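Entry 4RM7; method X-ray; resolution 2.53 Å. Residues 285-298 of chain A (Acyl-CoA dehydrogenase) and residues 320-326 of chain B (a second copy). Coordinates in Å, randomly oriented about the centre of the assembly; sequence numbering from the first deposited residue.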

# COMPACT_ATOMS: atom_id res chain seq x y z
N GLN A 285 -10.02 15.41 -0.34
CA GLN A 285 -9.41 15.81 -1.59
C GLN A 285 -8.43 14.77 -2.06
O GLN A 285 -8.48 14.36 -3.21
N MSE A 286 -7.58 14.30 -1.18
CA MSE A 286 -6.65 13.30 -1.61
C MSE A 286 -7.34 11.99 -2.00
O MSE A 286 -6.99 11.39 -3.03
N LYS A 287 -8.29 11.54 -1.20
CA LYS A 287 -9.00 10.31 -1.54
C LYS A 287 -9.61 10.42 -2.94
O LYS A 287 -9.47 9.52 -3.76
N LEU A 288 -10.22 11.57 -3.21
CA LEU A 288 -10.79 11.86 -4.52
C LEU A 288 -9.80 11.76 -5.67
O LEU A 288 -10.11 11.12 -6.68
N THR A 289 -8.66 12.42 -5.56
CA THR A 289 -7.66 12.33 -6.61
C THR A 289 -7.10 10.92 -6.73
O THR A 289 -6.86 10.43 -7.81
N GLU A 290 -6.90 10.27 -5.60
CA GLU A 290 -6.43 8.88 -5.60
C GLU A 290 -7.42 7.98 -6.38
O GLU A 290 -7.03 7.19 -7.24
N MSE A 291 -8.71 8.14 -6.10
CA MSE A 291 -9.76 7.42 -6.81
C MSE A 291 -9.82 7.74 -8.32
O MSE A 291 -9.99 6.84 -9.14
N GLU A 292 -9.71 9.01 -8.68
CA GLU A 292 -9.77 9.35 -10.08
C GLU A 292 -8.53 8.81 -10.82
O GLU A 292 -8.61 8.46 -12.00
N VAL A 293 -7.38 8.73 -10.14
CA VAL A 293 -6.20 8.14 -10.75
C VAL A 293 -6.44 6.66 -11.04
O VAL A 293 -6.13 6.15 -12.13
N LYS A 294 -7.01 5.96 -10.07
CA LYS A 294 -7.28 4.54 -10.27
C LYS A 294 -8.30 4.33 -11.39
O LYS A 294 -8.11 3.44 -12.21
N LEU A 295 -9.34 5.16 -11.45
CA LEU A 295 -10.34 5.03 -12.50
C LEU A 295 -9.70 5.27 -13.87
O LEU A 295 -10.00 4.57 -14.84
N THR A 296 -8.83 6.28 -13.93
CA THR A 296 -8.12 6.60 -15.17
C THR A 296 -7.31 5.39 -15.63
O THR A 296 -7.37 5.01 -16.80
N ASN A 297 -6.56 4.79 -14.72
CA ASN A 297 -5.74 3.63 -15.03
C ASN A 297 -6.58 2.42 -15.48
O ASN A 297 -6.31 1.81 -16.50
N MSE A 298 -7.61 2.09 -14.70
CA MSE A 298 -8.54 1.02 -15.06
C MSE A 298 -9.07 1.16 -16.48
O MSE A 298 -9.07 0.19 -17.24
N ALA B 320 -2.40 16.84 -13.87
CA ALA B 320 -2.35 16.69 -12.42
C ALA B 320 -2.39 15.21 -11.99
O ALA B 320 -1.68 14.81 -11.07
N LEU B 321 -3.22 14.41 -12.65
CA LEU B 321 -3.35 13.00 -12.26
C LEU B 321 -2.08 12.24 -12.63
O LEU B 321 -1.56 11.47 -11.84
N MSE B 322 -1.58 12.48 -13.83
CA MSE B 322 -0.28 12.00 -14.27
C MSE B 322 0.84 12.34 -13.27
O MSE B 322 1.57 11.46 -12.85
N LYS B 323 0.97 13.60 -12.89
CA LYS B 323 2.06 13.98 -11.99
C LYS B 323 1.89 13.36 -10.61
O LYS B 323 2.86 13.13 -9.90
N TYR B 324 0.65 13.11 -10.21
CA TYR B 324 0.39 12.53 -8.90
C TYR B 324 0.86 11.09 -8.86
O TYR B 324 1.39 10.61 -7.86
N TYR B 325 0.69 10.39 -9.97
CA TYR B 325 0.87 8.97 -9.96
C TYR B 325 2.30 8.54 -10.31
O TYR B 325 2.85 7.65 -9.68
N VAL B 326 2.89 9.18 -11.31
CA VAL B 326 4.02 8.59 -12.01
C VAL B 326 5.35 8.59 -11.24
O VAL B 326 5.99 7.56 -11.18

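Two helices from two copies of an acyl-CoA dehydrogenase cross almost at right angles, with 94° between their N-to-C directions. Their axes come within 9.9 Å of each other. The backbones are nearest at Val A293 and Leu B321, whose CA atoms lie 5.8 Å apart. Together the two stretches bury 449 Å².

Ala B320 makes no contact with chain A. Ala B320 O accepts a backbone hydrogen bond from Tyr B324 N (3.0 Å) and so helps hold the helix that carries the contact residues.

Leu B321 points toward chain A in the m, t rotamer. It is a knob in a hole formed by Thr A289, Glu A292, Val A293 and Thr A296, a set that spans two turns of the chain A helix. Leu B321 CD2 lies 3.7 Å from Val A293 CG2 and 4.0 Å from the backbone oxygen Thr A289 O. Leu B321 CD1 lies 3.7 Å from Glu A292 CG and 3.6 Å from Thr A296 OG1. Glu A292 (t, p) therefore offers the aliphatic part of its side chain here. Its end leads away, and both carboxylate oxygens are hydrogen-bonded elsewhere in the structure. Thr A296 (m) points toward chain B, but its hydroxyl is bound within its own helix: OG1 donates to Glu A292 O at 2.5 Å. Both oxygens near the leucine, Thr A289 O and Thr A296 OG1, thus take part in hydrogen bonds within the chain A helix.

Met B322, a selenomethionine, points away, and Lys B323 is out of reach. Neither touches the chain A stretch.

Tyr B324 points toward chain A with chi1 t and chi2 81°. Its ring lies more across the chain A helix than along it, and its hydroxyl reaches Glu A290. Val A293 CG2 approaches the ring obliquely, 3.9 Å from Tyr B324 CD2. Thr A289 (p) sits over one face, with OG1 4.4 Å from Tyr B324 CE1. Thr A289 OG1 donates to Met A286 O at 3.2 Å, within its own helix. At the far end of the ring, Tyr B324 OH donates a very short hydrogen bond to Glu A290 OE1, at 2.4 Å. Glu A290 starts sideways, but its t, p side chain brings the carboxylate to the ring edge. This is the hydrogen bond that joins the two stretches. The selenomethionine Met A286 adds a contact beside it, with CG 3.6 Å from Tyr B324 OH.

Tyr B325 also points toward chain A, with chi1 t and chi2 82°. Its ring lies beside the C-terminal part of the chain A stretch. Val A293 CG1 is 3.7 Å from Tyr B325 CD1, so this t-rotamer valine touches Leu B321 and both tyrosines. Asn A297 (m) lies over one face of the ring, with ND2 3.6 Å from Tyr B325 CE1. Asn A297 ND2 and Tyr B325 OH each find hydrogen-bond partners elsewhere in the structure.

Val B326 is out of reach. No water or bound group figures in this contact.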

# COMPACT_ATOMS: atom_id res chain seq x y z
CB GLN A 285 -8.72 17.15 -1.45
CG GLN A 285 -9.69 18.28 -1.33
CD GLN A 285 -9.04 19.62 -1.53
OE1 GLN A 285 -7.98 19.92 -0.94
NE2 GLN A 285 -9.66 20.44 -2.36
CB MSE A 286 -5.62 13.02 -0.53
CG MSE A 286 -4.77 11.84 -0.97
SE MSE A 286 -4.70 10.57 0.42
CE MSE A 286 -3.33 11.54 1.42
CB LYS A 287 -10.09 10.00 -0.51
CG LYS A 287 -9.65 9.05 0.59
CD LYS A 287 -10.86 8.66 1.44
CE LYS A 287 -10.46 8.04 2.77
NZ LYS A 287 -10.13 9.06 3.82
CB LEU A 288 -11.44 13.25 -4.50
CG LEU A 288 -12.78 13.26 -3.76
CD1 LEU A 288 -13.49 14.59 -3.89
CD2 LEU A 288 -13.65 12.14 -4.30
CB THR A 289 -6.58 13.45 -6.54
OG1 THR A 289 -5.89 13.40 -5.30
CG2 THR A 289 -7.16 14.81 -6.75
CB GLU A 290 -6.28 8.40 -4.16
CG GLU A 290 -5.51 7.13 -4.03
CD GLU A 290 -4.01 7.38 -3.99
OE1 GLU A 290 -3.58 8.38 -3.36
OE2 GLU A 290 -3.28 6.59 -4.62
CB MSE A 291 -11.12 7.72 -6.18
CG MSE A 291 -11.27 7.11 -4.80
SE MSE A 291 -12.53 8.10 -3.68
CE MSE A 291 -14.23 7.29 -4.23
CB GLU A 292 -9.91 10.86 -10.27
CG GLU A 292 -10.32 11.27 -11.70
CD GLU A 292 -11.70 10.70 -12.13
OE1 GLU A 292 -12.56 10.51 -11.27
OE2 GLU A 292 -11.93 10.45 -13.33
CB VAL A 293 -4.96 8.24 -9.87
CG1 VAL A 293 -3.89 7.30 -10.37
CG2 VAL A 293 -4.43 9.66 -9.83
CB LYS A 294 -7.75 3.90 -8.96
CG LYS A 294 -6.61 3.80 -7.96
CD LYS A 294 -7.06 3.22 -6.66
CE LYS A 294 -5.95 3.34 -5.63
NZ LYS A 294 -6.39 2.83 -4.30
CB LEU A 295 -11.50 6.00 -12.31
CG LEU A 295 -12.49 5.77 -11.19
CD1 LEU A 295 -13.41 6.97 -11.07
CD2 LEU A 295 -13.26 4.49 -11.51
CB THR A 296 -7.18 7.81 -14.99
OG1 THR A 296 -7.90 8.89 -14.39
CG2 THR A 296 -6.64 8.28 -16.35
CB ASN A 297 -4.85 3.27 -13.82
CG ASN A 297 -3.69 4.26 -13.62
OD1 ASN A 297 -3.33 5.01 -14.53
ND2 ASN A 297 -3.09 4.24 -12.43
CB MSE A 298 -9.73 1.00 -14.11
CG MSE A 298 -9.40 0.58 -12.70
SE MSE A 298 -11.06 0.56 -11.67
CE MSE A 298 -10.55 1.83 -10.29
CB ALA B 320 -3.50 17.48 -11.78
CB LEU B 321 -4.58 12.35 -12.93
CG LEU B 321 -5.95 12.89 -12.48
CD1 LEU B 321 -7.07 12.16 -13.21
CD2 LEU B 321 -6.12 12.77 -10.97
CB MSE B 322 0.04 12.61 -15.65
CG MSE B 322 1.41 12.26 -16.17
SE MSE B 322 2.01 13.59 -17.45
CE MSE B 322 2.42 15.00 -16.15
CB LYS B 323 2.16 15.51 -11.88
CG LYS B 323 3.39 15.99 -11.12
CD LYS B 323 4.65 15.34 -11.68
CE LYS B 323 5.92 16.00 -11.17
NZ LYS B 323 6.03 15.97 -9.69
CB TYR B 324 -1.11 12.60 -8.55
CG TYR B 324 -1.48 12.06 -7.19
CD1 TYR B 324 -1.31 12.82 -6.04
CD2 TYR B 324 -2.01 10.78 -7.04
CE1 TYR B 324 -1.65 12.32 -4.79
CE2 TYR B 324 -2.37 10.27 -5.78
CZ TYR B 324 -2.18 11.05 -4.67
OH TYR B 324 -2.51 10.55 -3.42
CB TYR B 325 -0.13 8.31 -10.93
CG TYR B 325 0.08 6.81 -11.06
CD1 TYR B 325 -0.45 5.93 -10.11
CD2 TYR B 325 0.82 6.28 -12.10
CE1 TYR B 325 -0.25 4.54 -10.21
CE2 TYR B 325 1.01 4.89 -12.23
CZ TYR B 325 0.48 4.03 -11.27
OH TYR B 325 0.66 2.67 -11.41
CB VAL B 326 4.23 9.25 -13.40
CG1 VAL B 326 5.54 8.76 -14.07
CG2 VAL B 326 3.04 8.90 -14.30